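Local coordinates for galactose mutarotase-like protein (Clostridium acetobutylicum, PDB 3OS7) that probably binds carbohydrates and, like other members of the aldose 1-epimerase family, may interconvert the anomers of aldose sugars, at residues I205-W211 / S247-K252; L74-P80 / L180-S186; V276-S280 / C299-Q303; K103-Y107 / S215-P219. Residue numbers count along the deposited sequence, not the author numbering.

All four contacts lie in a galactose mutarotase-like beta-sandwich. Contacts 1, 2 and 3 are buried and belong to one large, curled antiparallel sheet; contact 4 is only partly buried, its centre about 20 Å from the centre of the chain. Contacts 1 and 2 join strands edge to edge through backbone hydrogen bonds, whereas contact 3 brings two non-adjacent strands face to face mainly through apolar side chains, without hydrogen bonds between them. Contact 4 ties a bulge to a loop by polar groups, chiefly one arginine. Contact 3 touches contacts 1 and 2: Leu251 CD1 meets Met279 SE at 3.8 Å, and Ser186 OG lies 2.7 Å from Tyr277 OH. Pro79 and Tyr107 link contacts 2 and 4.

Contact 1. Residues I205-W211 / S247-K252; sequences ISIDKFW and SLFSLK
A beta bulge interrupts the antiparallel pairing of strands 207-211 and 247-251, whose axes approach to 4.4 Å at 141°, in the curled sheet of the beta-sandwich. Ile207 faces Leu251 and Phe210 faces Phe249 as non-hydrogen-bonded pairs, each with CA atoms 4.6 Å apart; the register slips by one residue between them. Asp208 (phi/psi -103/-77) makes the kink, so Asp208 and Lys209 share Ser250: Asp208 N gives to Ser250 O (2.8 Å), and Ser250 N to Lys209 O (2.9 Å). Trp211 N to Leu248 O (3.0 Å) and Lys252 N to Ser206 O (2.9 Å) extend the ladder, and Ser206, centre of an inverse gamma turn, also gives OG to Lys252 O (3.0 Å), while the same OG is also hydrogen-bonded to Gly263 N. The Phe249 ring (chi1 m) is the main knob. Ile207 (chi1 p) lays CG2 over one ring face, 3.8 Å from its centroid, while Phe210 (chi1 t) brings CD1 to 3.7 Å from Phe249 CE1, its plane tilted 59° from that of Phe249. On the other side of the sheet the CB of Trp211 rests 3.7 Å from Leu248 CD2, and Tyr285 meets the indole edge-to-face. Ser250 (chi1 p) tucks its hydroxyl into the hollow beside the bulge, where OG accepts both Lys209 N and Trp211 NE1, each at 3.1 Å.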
loop_
_atom_site.group_PDB
_atom_site.type_symbol
_atom_site.label_atom_id
_atom_site.label_comp_id
_atom_site.label_asym_id
_atom_site.label_seq_id
_atom_site.Cartn_x
_atom_site.Cartn_y
_atom_site.Cartn_z
ATOM N N ILE A 205 -13.657 -7.253 -0.316
ATOM C CA ILE A 205 -12.421 -7.459 0.424
ATOM C C ILE A 205 -12.550 -8.774 1.180
ATOM O O ILE A 205 -13.578 -9.025 1.799
ATOM C CB ILE A 205 -12.149 -6.353 1.476
ATOM C CG1 ILE A 205 -12.192 -4.951 0.864
ATOM C CG2 ILE A 205 -10.775 -6.586 2.161
ATOM C CD1 ILE A 205 -12.162 -3.813 1.934
ATOM N N SER A 206 -11.477 -9.572 1.205
ATOM C CA SER A 206 -11.524 -10.898 1.858
ATOM C C SER A 206 -11.310 -10.761 3.370
ATOM O O SER A 206 -10.298 -11.189 3.907
ATOM C CB SER A 206 -10.491 -11.838 1.211
ATOM O OG SER A 206 -9.170 -11.336 1.308
ATOM N N ILE A 207 -12.281 -10.137 4.038
ATOM C CA ILE A 207 -12.177 -9.834 5.441
ATOM C C ILE A 207 -12.491 -11.047 6.295
ATOM O O ILE A 207 -13.290 -11.899 5.907
ATOM C CB ILE A 207 -13.087 -8.655 5.846
ATOM C CG1 ILE A 207 -14.569 -8.957 5.569
ATOM C CG2 ILE A 207 -12.631 -7.375 5.136
ATOM C CD1 ILE A 207 -15.581 -7.923 6.176
ATOM N N ASP A 208 -11.837 -11.097 7.451
ATOM C CA ASP A 208 -12.067 -12.088 8.485
ATOM C C ASP A 208 -12.881 -11.429 9.599
ATOM O O ASP A 208 -14.094 -11.592 9.641
ATOM C CB ASP A 208 -10.707 -12.603 8.989
ATOM C CG ASP A 208 -10.830 -13.769 9.957
ATOM O OD1 ASP A 208 -11.960 -14.239 10.223
ATOM O OD2 ASP A 208 -9.763 -14.233 10.419
ATOM N N LYS A 209 -12.236 -10.615 10.440
ATOM C CA LYS A 209 -12.926 -9.918 11.516
ATOM C C LYS A 209 -12.732 -8.409 11.398
ATOM O O LYS A 209 -11.748 -7.926 10.821
ATOM C CB LYS A 209 -12.427 -10.400 12.903
ATOM C CG LYS A 209 -12.672 -11.891 13.146
ATOM C CD LYS A 209 -12.458 -12.273 14.573
ATOM C CE LYS A 209 -10.999 -12.504 14.858
ATOM N NZ LYS A 209 -10.742 -12.704 16.313
ATOM N N PHE A 210 -13.704 -7.684 11.930
ATOM C CA PHE A 210 -13.613 -6.249 12.146
ATOM C C PHE A 210 -12.948 -5.968 13.506
ATOM O O PHE A 210 -13.259 -6.638 14.496
ATOM C CB PHE A 210 -15.029 -5.693 12.123
ATOM C CG PHE A 210 -15.120 -4.242 12.475
ATOM C CD1 PHE A 210 -14.651 -3.293 11.607
ATOM C CD2 PHE A 210 -15.676 -3.835 13.689
ATOM C CE1 PHE A 210 -14.736 -1.961 11.894
ATOM C CE2 PHE A 210 -15.760 -2.482 14.002
ATOM C CZ PHE A 210 -15.281 -1.534 13.080
ATOM N N TRP A 211 -12.092 -4.944 13.565
ATOM C CA TRP A 211 -11.358 -4.573 14.792
ATOM C C TRP A 211 -11.754 -3.153 15.171
ATOM O O TRP A 211 -11.555 -2.201 14.391
ATOM C CB TRP A 211 -9.851 -4.704 14.572
ATOM C CG TRP A 211 -9.471 -6.119 14.347
ATOM C CD1 TRP A 211 -9.611 -6.836 13.179
ATOM C CD2 TRP A 211 -8.942 -7.027 15.308
ATOM N NE1 TRP A 211 -9.190 -8.124 13.356
ATOM C CE2 TRP A 211 -8.771 -8.280 14.649
ATOM C CE3 TRP A 211 -8.581 -6.917 16.664
ATOM C CZ2 TRP A 211 -8.274 -9.392 15.289
ATOM C CZ3 TRP A 211 -8.049 -8.056 17.309
ATOM C CH2 TRP A 211 -7.908 -9.266 16.618
ATOM N N SER A 247 -12.152 1.895 8.289
ATOM C CA SER A 247 -12.327 0.634 9.008
ATOM C C SER A 247 -11.077 -0.221 8.989
ATOM O O SER A 247 -10.342 -0.248 8.013
ATOM C CB SER A 247 -13.441 -0.164 8.352
ATOM O OG SER A 247 -14.695 0.491 8.456
ATOM N N LEU A 248 -10.895 -1.004 10.054
ATOM C CA LEU A 248 -9.782 -1.939 10.161
ATOM C C LEU A 248 -10.305 -3.382 10.188
ATOM O O LEU A 248 -11.139 -3.721 11.049
ATOM C CB LEU A 248 -9.011 -1.653 11.440
ATOM C CG LEU A 248 -7.922 -2.628 11.840
ATOM C CD1 LEU A 248 -6.786 -2.713 10.794
ATOM C CD2 LEU A 248 -7.393 -2.258 13.245
ATOM N N PHE A 249 -9.795 -4.218 9.282
ATOM C CA PHE A 249 -10.138 -5.641 9.249
ATOM C C PHE A 249 -8.909 -6.506 9.306
ATOM O O PHE A 249 -7.843 -6.112 8.824
ATOM C CB PHE A 249 -10.865 -5.957 7.940
ATOM C CG PHE A 249 -12.192 -5.257 7.791
ATOM C CD1 PHE A 249 -13.335 -5.727 8.465
ATOM C CD2 PHE A 249 -12.292 -4.127 7.023
ATOM C CE1 PHE A 249 -14.557 -5.074 8.331
ATOM C CE2 PHE A 249 -13.500 -3.481 6.877
ATOM C CZ PHE A 249 -14.637 -3.951 7.543
ATOM N N SER A 250 -9.040 -7.705 9.858
ATOM C CA SER A 250 -8.102 -8.773 9.507
ATOM C C SER A 250 -8.511 -9.410 8.180
ATOM O O SER A 250 -9.661 -9.326 7.773
ATOM C CB SER A 250 -7.994 -9.805 10.621
ATOM O OG SER A 250 -9.260 -10.213 11.082
ATOM N N LEU A 251 -7.567 -10.093 7.546
ATOM C CA LEU A 251 -7.778 -10.720 6.251
ATOM C C LEU A 251 -7.758 -12.228 6.359
ATOM O O LEU A 251 -7.103 -12.798 7.232
ATOM C CB LEU A 251 -6.676 -10.311 5.286
ATOM C CG LEU A 251 -6.672 -8.821 4.874
ATOM C CD1 LEU A 251 -5.461 -8.534 3.998
ATOM C CD2 LEU A 251 -7.970 -8.479 4.158
ATOM N N LYS A 252 -8.439 -12.875 5.430
ATOM C CA LYS A 252 -8.355 -14.323 5.273
ATOM C C LYS A 252 -8.374 -14.639 3.791
ATOM O O LYS A 252 -8.636 -13.748 2.965
ATOM C CB LYS A 252 -9.504 -15.017 5.996
ATOM C CG LYS A 252 -10.883 -14.630 5.474
ATOM C CD LYS A 252 -12.033 -15.446 6.110
ATOM C CE LYS A 252 -13.305 -15.235 5.308
ATOM N NZ LYS A 252 -14.486 -15.766 6.031
HETATM O O HOH W 1 -15.326 -13.105 7.675
HETATM O O HOH W 2 -8.994 -12.335 12.453
HETATM O O HOH W 3 -7.526 -14.725 9.217
HETATM O O HOH W 4 -11.982 -0.125 12.607
#

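Contact 2. Residues L74-P80 / L180-S186; sequences LPVLFPP and LSVGYHS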
loop_
_atom_site.group_PDB
_atom_site.type_symbol
_atom_site.label_atom_id
_atom_site.label_comp_id
_atom_site.label_asym_id
_atom_site.label_seq_id
_atom_site.Cartn_x
_atom_site.Cartn_y
_atom_site.Cartn_z
ATOM N N LEU A 74 0.947 4.113 -4.922
ATOM C CA LEU A 74 1.297 3.016 -4.011
ATOM C C LEU A 74 2.347 3.505 -2.989
ATOM O O LEU A 74 3.558 3.308 -3.180
ATOM C CB LEU A 74 1.835 1.822 -4.809
ATOM C CG LEU A 74 0.883 1.146 -5.802
ATOM C CD1 LEU A 74 1.571 0.035 -6.559
ATOM C CD2 LEU A 74 -0.327 0.591 -5.039
ATOM N N PRO A 75 1.898 4.170 -1.926
ATOM C CA PRO A 75 2.791 4.664 -0.870
ATOM C C PRO A 75 3.174 3.569 0.110
ATOM O O PRO A 75 2.332 3.065 0.844
ATOM C CB PRO A 75 1.947 5.727 -0.156
ATOM C CG PRO A 75 0.655 5.817 -0.969
ATOM C CD PRO A 75 0.498 4.516 -1.633
ATOM N N VAL A 76 4.465 3.251 0.179
ATOM C CA VAL A 76 4.922 2.229 1.116
ATOM C C VAL A 76 5.064 2.777 2.544
ATOM O O VAL A 76 5.654 3.826 2.777
ATOM C CB VAL A 76 6.201 1.537 0.608
ATOM C CG1 VAL A 76 7.363 2.482 0.602
ATOM C CG2 VAL A 76 6.496 0.272 1.415
ATOM N N LEU A 77 4.553 2.015 3.510
ATOM C CA LEU A 77 4.465 2.468 4.894
ATOM C C LEU A 77 5.338 1.610 5.797
ATOM O O LEU A 77 5.319 0.378 5.683
ATOM C CB LEU A 77 3.030 2.374 5.392
ATOM C CG LEU A 77 1.958 2.981 4.518
ATOM C CD1 LEU A 77 0.564 2.712 5.075
ATOM C CD2 LEU A 77 2.210 4.523 4.366
ATOM N N PHE A 78 6.030 2.256 6.722
ATOM C CA PHE A 78 6.920 1.602 7.687
ATOM C C PHE A 78 7.034 2.507 8.906
ATOM O O PHE A 78 7.854 3.432 8.902
ATOM C CB PHE A 78 8.297 1.393 7.047
ATOM C CG PHE A 78 9.326 0.674 7.935
ATOM C CD1 PHE A 78 9.030 -0.534 8.547
ATOM C CD2 PHE A 78 10.606 1.189 8.088
ATOM C CE1 PHE A 78 9.946 -1.192 9.317
ATOM C CE2 PHE A 78 11.552 0.532 8.852
ATOM C CZ PHE A 78 11.228 -0.659 9.487
ATOM N N PRO A 79 6.183 2.313 9.921
ATOM C CA PRO A 79 5.128 1.320 10.031
ATOM C C PRO A 79 3.857 1.839 9.352
ATOM O O PRO A 79 3.672 3.051 9.282
ATOM C CB PRO A 79 4.890 1.253 11.525
ATOM C CG PRO A 79 5.132 2.667 11.988
ATOM C CD PRO A 79 6.222 3.193 11.110
ATOM N N PRO A 80 2.970 0.945 8.901
ATOM C CA PRO A 80 1.654 1.403 8.462
ATOM C C PRO A 80 0.826 1.879 9.648
ATOM O O PRO A 80 0.744 1.224 10.665
ATOM C CB PRO A 80 1.032 0.150 7.834
ATOM C CG PRO A 80 1.628 -0.959 8.575
ATOM C CD PRO A 80 3.028 -0.532 8.972
ATOM N N LEU A 180 9.439 -4.815 12.919
ATOM C CA LEU A 180 8.997 -4.811 11.537
ATOM C C LEU A 180 7.472 -4.811 11.446
ATOM O O LEU A 180 6.796 -5.699 11.982
ATOM C CB LEU A 180 9.499 -6.068 10.829
ATOM C CG LEU A 180 9.086 -6.236 9.363
ATOM C CD1 LEU A 180 9.857 -5.297 8.466
ATOM C CD2 LEU A 180 9.328 -7.672 8.978
ATOM N N SER A 181 6.961 -3.825 10.733
ATOM C CA SER A 181 5.559 -3.787 10.314
ATOM C C SER A 181 5.548 -2.937 9.046
ATOM O O SER A 181 6.150 -1.875 9.008
ATOM C CB SER A 181 4.720 -3.191 11.408
ATOM O OG SER A 181 3.368 -3.094 11.041
ATOM N N VAL A 182 4.935 -3.457 8.007
ATOM C CA VAL A 182 4.971 -2.866 6.683
ATOM C C VAL A 182 3.542 -2.820 6.139
ATOM O O VAL A 182 2.739 -3.707 6.408
ATOM C CB VAL A 182 5.810 -3.730 5.710
ATOM C CG1 VAL A 182 5.840 -3.110 4.271
ATOM C CG2 VAL A 182 7.215 -3.920 6.227
ATOM N N GLY A 183 3.263 -1.843 5.287
ATOM C CA GLY A 183 2.007 -1.814 4.574
ATOM C C GLY A 183 2.054 -0.806 3.448
ATOM O O GLY A 183 3.122 -0.278 3.117
ATOM N N TYR A 184 0.887 -0.594 2.831
ATOM C CA TYR A 184 0.749 0.378 1.780
ATOM C C TYR A 184 -0.506 1.192 1.973
ATOM O O TYR A 184 -1.518 0.690 2.419
ATOM C CB TYR A 184 0.645 -0.274 0.426
ATOM C CG TYR A 184 1.960 -0.687 -0.161
ATOM C CD1 TYR A 184 2.526 -1.899 0.143
ATOM C CD2 TYR A 184 2.622 0.145 -1.059
ATOM C CE1 TYR A 184 3.728 -2.261 -0.394
ATOM C CE2 TYR A 184 3.809 -0.194 -1.593
ATOM C CZ TYR A 184 4.362 -1.414 -1.294
ATOM O OH TYR A 184 5.576 -1.768 -1.860
ATOM N N HIS A 185 -0.436 2.461 1.580
ATOM C CA HIS A 185 -1.598 3.348 1.646
ATOM C C HIS A 185 -2.230 3.507 0.256
ATOM O O HIS A 185 -2.587 4.606 -0.164
ATOM C CB HIS A 185 -1.128 4.668 2.199
ATOM C CG HIS A 185 -2.195 5.483 2.842
ATOM N ND1 HIS A 185 -3.254 6.003 2.134
ATOM C CD2 HIS A 185 -2.338 5.923 4.115
ATOM C CE1 HIS A 185 -4.019 6.718 2.947
ATOM N NE2 HIS A 185 -3.487 6.681 4.157
ATOM N N SER A 186 -2.416 2.385 -0.425
ATOM C CA SER A 186 -2.722 2.374 -1.852
ATOM C C SER A 186 -4.019 3.123 -2.220
ATOM O O SER A 186 -5.082 2.866 -1.647
ATOM C CB SER A 186 -2.808 0.916 -2.302
ATOM O OG SER A 186 -1.681 0.202 -1.813
#
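Leu180 begins the second segment with CB turned away, yet its CD1 reaches 4.2 Å from Phe78 CE1. Ser181 O lies near the edge of the Phe78 ring, 3.2 Å from CD1, and takes a CA-H...O contact from Pro79 CA (3.5 Å), just after the cis Phe78-Pro79 peptide; Ser181 OG bonds to Ser305. Val182 CA approaches Leu77 O at 3.4 Å. Gly183 pairs twice with Leu77, N to Leu77 O (3.1 Å) and O from Leu77 N (2.7 Å); a CB would clash, 2.8 Å from Pro80 CB. Tyr184 spreads its ring under Val76, whose CA sits 4.2 Å from the ring centroid in a CH-pi contact. His185 N closes the ladder on Pro75 O (2.9 Å). Ser186 OG comes within 3.5 Å of Leu74 CD2 and hydrogen-bonds Tyr277 OH. This short antiparallel pairing lies at the centre of the beta-sandwich; His185, beside His109 and Glu301, hydrogen-bonds through NE2 to tartaric acid, probably from the crystallisation liquor, at a place consistent with the sugar pocket of aldose 1-epimerases.

Contact 3. Residues V276-S280 / C299-Q303; sequences VYEMS and CIEPQ
Both segments are extended, strand 276-279 and strand 299-303, and run almost parallel, their N-to-C directions 11° apart. Their axes approach only to 9.7 Å, too far for backbone pairing: the nearest CA pairs are Tyr277 with Ile300 (8.9 Å) and Met279 with Pro302 (7.7 Å). Alternation along each strand sends these four side chains into the gap. Tyr277 (chi1 t, chi2 18°) reaches across, with CD2 4.1 Å from Ile300 CG2, CE2 3.4 Å from Ile300 O at the ring edge, and OH 3.3 Å from Pro302 CG; the hydroxyl itself bonds to Ser186 OG. Met279, modelled as selenomethionine (chi1 m, chi2 and chi3 t), sets SE 3.8 Å from Pro302 CB and CE 4.2 Å from Ile300 CG2. Ile300 (chi1 m, chi2 t) thus meets both partners. Leu286 adds to the apolar cluster on Met279 and Ile300, and Phe188 meets the Tyr277 ring. Such face-to-face filling between facing layers is the hydrophobic core of a beta-sandwich, here that of the galactose mutarotase fold.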
loop_
_atom_site.group_PDB
_atom_site.type_symbol
_atom_site.label_atom_id
_atom_site.label_comp_id
_atom_site.label_asym_id
_atom_site.label_seq_id
_atom_site.Cartn_x
_atom_site.Cartn_y
_atom_site.Cartn_z
ATOM N N VAL A 276 -8.461 -5.777 -9.735
ATOM C CA VAL A 276 -8.112 -6.750 -8.698
ATOM C C VAL A 276 -6.797 -6.375 -8.017
ATOM O O VAL A 276 -5.794 -6.086 -8.690
ATOM C CB VAL A 276 -7.981 -8.178 -9.283
ATOM C CG1 VAL A 276 -7.655 -9.176 -8.169
ATOM C CG2 VAL A 276 -9.254 -8.605 -10.033
ATOM N N TYR A 277 -6.805 -6.414 -6.691
ATOM C CA TYR A 277 -5.643 -6.136 -5.856
ATOM C C TYR A 277 -5.417 -7.370 -4.985
ATOM O O TYR A 277 -6.009 -7.523 -3.916
ATOM C CB TYR A 277 -5.923 -4.901 -4.995
ATOM C CG TYR A 277 -4.782 -4.315 -4.182
ATOM C CD1 TYR A 277 -3.448 -4.597 -4.446
ATOM C CD2 TYR A 277 -5.058 -3.405 -3.141
ATOM C CE1 TYR A 277 -2.433 -3.972 -3.720
ATOM C CE2 TYR A 277 -4.048 -2.821 -2.413
ATOM C CZ TYR A 277 -2.748 -3.107 -2.691
ATOM O OH TYR A 277 -1.732 -2.485 -1.969
ATOM N N GLU A 278 -4.575 -8.269 -5.475
ATOM C CA GLU A 278 -4.283 -9.538 -4.806
ATOM C C GLU A 278 -3.078 -9.369 -3.878
ATOM O O GLU A 278 -2.065 -8.782 -4.239
ATOM C CB GLU A 278 -4.029 -10.620 -5.860
ATOM C CG GLU A 278 -3.867 -12.013 -5.319
ATOM C CD GLU A 278 -3.916 -13.112 -6.408
ATOM O OE1 GLU A 278 -4.017 -12.821 -7.629
ATOM O OE2 GLU A 278 -3.872 -14.292 -5.999
HETATM N N MSE A 279 -3.206 -9.889 -2.677
HETATM C CA MSE A 279 -2.200 -9.717 -1.640
HETATM C C MSE A 279 -1.737 -11.073 -1.143
HETATM O O MSE A 279 -2.558 -11.960 -0.905
HETATM C CB MSE A 279 -2.799 -8.959 -0.462
HETATM C CG MSE A 279 -3.446 -7.684 -0.814
HETATM SE SE MSE A 279 -4.706 -7.069 0.528
HETATM C CE MSE A 279 -5.447 -5.730 -0.598
ATOM N N SER A 280 -0.435 -11.206 -0.934
ATOM C CA SER A 280 0.124 -12.447 -0.365
ATOM C C SER A 280 -0.241 -12.579 1.115
ATOM O O SER A 280 -0.656 -11.602 1.776
ATOM C CB SER A 280 1.641 -12.502 -0.558
ATOM O OG SER A 280 2.315 -11.572 0.282
ATOM N N CYS A 299 -8.772 4.535 -0.559
ATOM C CA CYS A 299 -7.583 3.806 -0.155
ATOM C C CYS A 299 -7.886 2.425 0.423
ATOM O O CYS A 299 -8.737 2.252 1.308
ATOM C CB CYS A 299 -6.770 4.592 0.836
ATOM S SG CYS A 299 -6.088 6.127 0.069
ATOM N N ILE A 300 -7.134 1.456 -0.070
ATOM C CA ILE A 300 -7.257 0.055 0.346
ATOM C C ILE A 300 -5.854 -0.357 0.757
ATOM O O ILE A 300 -4.960 -0.465 -0.089
ATOM C CB ILE A 300 -7.817 -0.820 -0.798
ATOM C CG1 ILE A 300 -9.217 -0.355 -1.196
ATOM C CG2 ILE A 300 -7.861 -2.303 -0.343
ATOM C CD1 ILE A 300 -9.795 -1.103 -2.457
ATOM N N GLU A 301 -5.664 -0.543 2.065
ATOM C CA GLU A 301 -4.363 -0.433 2.708
ATOM C C GLU A 301 -3.955 -1.743 3.411
ATOM O O GLU A 301 -4.248 -1.929 4.572
ATOM C CB GLU A 301 -4.386 0.722 3.701
ATOM C CG GLU A 301 -4.994 2.052 3.148
ATOM C CD GLU A 301 -5.042 3.170 4.209
ATOM O OE1 GLU A 301 -4.326 3.068 5.214
ATOM O OE2 GLU A 301 -5.806 4.138 4.051
ATOM N N PRO A 302 -3.247 -2.618 2.696
ATOM C CA PRO A 302 -2.776 -3.848 3.307
ATOM C C PRO A 302 -1.688 -3.580 4.325
ATOM O O PRO A 302 -0.906 -2.642 4.150
ATOM C CB PRO A 302 -2.238 -4.642 2.133
ATOM C CG PRO A 302 -1.872 -3.655 1.123
ATOM C CD PRO A 302 -2.843 -2.524 1.271
ATOM N N GLN A 303 -1.646 -4.413 5.362
ATOM C CA GLN A 303 -0.652 -4.298 6.437
ATOM C C GLN A 303 -0.235 -5.670 6.913
ATOM O O GLN A 303 -1.052 -6.580 6.948
ATOM C CB GLN A 303 -1.217 -3.517 7.658
ATOM C CG GLN A 303 -1.908 -2.232 7.344
ATOM C CD GLN A 303 -2.322 -1.397 8.555
ATOM O OE1 GLN A 303 -2.612 -0.215 8.410
ATOM N NE2 GLN A 303 -2.337 -1.989 9.740
#

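Contact 4. Residues K103-Y107 / S215-P219; sequences KNNNY and SRNLP
A G1 beta bulge, in which Asn105 and Asn106 both face Glu101, meets the loop that follows strand 201-213. The bulge leads into strand 106-108, an outer strand of a small three-stranded antiparallel sheet. Asn105 supplies the positive phi of the bulge (49/59), and Asn217 turns the opposing loop with another (64/22). The backbones come closest at Asn104 and Arg216, CA atoms 4.9 Å apart. Arg216 is the bridge: chi1 m, chi2 t and chi3 p curl its chain along the bulge so that the guanidinium presents one edge to the peptide carbonyls. Its NE (2.8 Å) and NH2 (2.9 Å) both give to Asn104 O, forking on a single acceptor, and NH2 adds a weak bond to Asn105 O (3.0 Å). Salt bridges from NH2 to Asp84 and Asp85 hold the charge on strand 82-90. Asn104 and Asn106 share the same rotamer, chi1 m with chi2 near -40°, and both point CB toward the loop while their ND2 atoms bond to Glu101. Asn104 CB packs 4.1 Å from Arg216 CB. Leu218 (chi1 m, chi2 t) extends CD2 to 3.9 Å from Asn106 OD1. The return link is weak: Asn106 ND2 donates to Arg216 O at 3.3 Å.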
loop_
_atom_site.group_PDB
_atom_site.type_symbol
_atom_site.label_atom_id
_atom_site.label_comp_id
_atom_site.label_asym_id
_atom_site.label_seq_id
_atom_site.Cartn_x
_atom_site.Cartn_y
_atom_site.Cartn_z
ATOM N N LYS A 103 -3.224 15.549 16.735
ATOM C CA LYS A 103 -4.543 15.509 17.364
ATOM C C LYS A 103 -4.692 14.241 18.220
ATOM O O LYS A 103 -5.136 14.307 19.353
ATOM C CB LYS A 103 -5.644 15.625 16.282
ATOM C CG LYS A 103 -7.072 15.184 16.668
ATOM C CD LYS A 103 -8.017 15.330 15.445
ATOM C CE LYS A 103 -9.105 14.257 15.387
ATOM N NZ LYS A 103 -10.131 14.370 16.452
ATOM N N ASN A 104 -4.234 13.112 17.704
ATOM C CA ASN A 104 -4.343 11.844 18.432
ATOM C C ASN A 104 -3.038 11.392 19.165
ATOM O O ASN A 104 -2.989 10.294 19.749
ATOM C CB ASN A 104 -4.834 10.753 17.473
ATOM C CG ASN A 104 -6.250 10.992 16.996
ATOM O OD1 ASN A 104 -7.106 11.397 17.768
ATOM N ND2 ASN A 104 -6.503 10.710 15.727
ATOM N N ASN A 105 -2.016 12.251 19.134
ATOM C CA ASN A 105 -0.693 12.020 19.731
ATOM C C ASN A 105 -0.082 10.670 19.362
ATOM O O ASN A 105 0.193 9.849 20.222
ATOM C CB ASN A 105 -0.748 12.208 21.255
ATOM C CG ASN A 105 0.597 12.536 21.841
ATOM O OD1 ASN A 105 1.208 13.567 21.498
ATOM N ND2 ASN A 105 1.085 11.672 22.721
ATOM N N ASN A 106 0.101 10.454 18.062
ATOM C CA ASN A 106 0.678 9.215 17.558
ATOM C C ASN A 106 1.819 9.492 16.601
ATOM O O ASN A 106 1.949 10.610 16.078
ATOM C CB ASN A 106 -0.402 8.425 16.829
ATOM C CG ASN A 106 -1.500 7.936 17.741
ATOM O OD1 ASN A 106 -1.257 7.485 18.882
ATOM N ND2 ASN A 106 -2.731 8.005 17.244
ATOM N N TYR A 107 2.653 8.476 16.361
ATOM C CA TYR A 107 3.492 8.427 15.182
ATOM C C TYR A 107 2.758 7.602 14.146
ATOM O O TYR A 107 2.232 6.526 14.467
ATOM C CB TYR A 107 4.882 7.837 15.465
ATOM C CG TYR A 107 5.776 7.933 14.252
ATOM C CD1 TYR A 107 6.362 9.132 13.895
ATOM C CD2 TYR A 107 5.980 6.840 13.417
ATOM C CE1 TYR A 107 7.133 9.252 12.779
ATOM C CE2 TYR A 107 6.756 6.960 12.272
ATOM C CZ TYR A 107 7.323 8.176 11.960
ATOM O OH TYR A 107 8.097 8.317 10.840
ATOM N N SER A 215 -11.124 6.451 20.266
ATOM C CA SER A 215 -11.242 7.819 19.759
ATOM C C SER A 215 -9.895 8.379 19.266
ATOM O O SER A 215 -9.886 9.393 18.581
ATOM C CB SER A 215 -11.820 8.716 20.848
ATOM O OG SER A 215 -10.902 8.796 21.911
ATOM N N ARG A 216 -8.775 7.707 19.588
ATOM C CA ARG A 216 -7.464 8.060 19.008
ATOM C C ARG A 216 -7.092 7.197 17.802
ATOM O O ARG A 216 -5.976 7.236 17.304
ATOM C CB ARG A 216 -6.398 7.973 20.096
ATOM C CG ARG A 216 -6.559 9.045 21.158
ATOM C CD ARG A 216 -5.599 8.866 22.299
ATOM N NE ARG A 216 -4.225 8.938 21.822
ATOM C CZ ARG A 216 -3.192 8.287 22.344
ATOM N NH1 ARG A 216 -3.334 7.472 23.386
ATOM N NH2 ARG A 216 -1.989 8.458 21.815
ATOM N N ASN A 217 -8.060 6.433 17.309
ATOM C CA ASN A 217 -7.876 5.511 16.204
ATOM C C ASN A 217 -6.921 4.345 16.455
ATOM O O ASN A 217 -6.453 3.734 15.512
ATOM C CB ASN A 217 -7.556 6.253 14.891
ATOM C CG ASN A 217 -8.761 7.027 14.360
ATOM O OD1 ASN A 217 -9.898 6.672 14.628
ATOM N ND2 ASN A 217 -8.509 8.071 13.611
ATOM N N LEU A 218 -6.713 4.015 17.726
ATOM C CA LEU A 218 -5.928 2.853 18.162
ATOM C C LEU A 218 -6.895 1.690 18.410
ATOM O O LEU A 218 -8.003 1.901 18.897
ATOM C CB LEU A 218 -5.162 3.178 19.442
ATOM C CG LEU A 218 -4.217 4.377 19.320
ATOM C CD1 LEU A 218 -3.768 4.885 20.717
ATOM C CD2 LEU A 218 -3.063 4.014 18.458
ATOM N N PRO A 219 -6.482 0.462 18.068
ATOM C CA PRO A 219 -7.386 -0.661 18.339
ATOM C C PRO A 219 -7.638 -0.856 19.795
ATOM O O PRO A 219 -6.719 -0.704 20.630
ATOM C CB PRO A 219 -6.635 -1.883 17.800
ATOM C CG PRO A 219 -5.526 -1.340 16.973
ATOM C CD PRO A 219 -5.225 0.028 17.442
#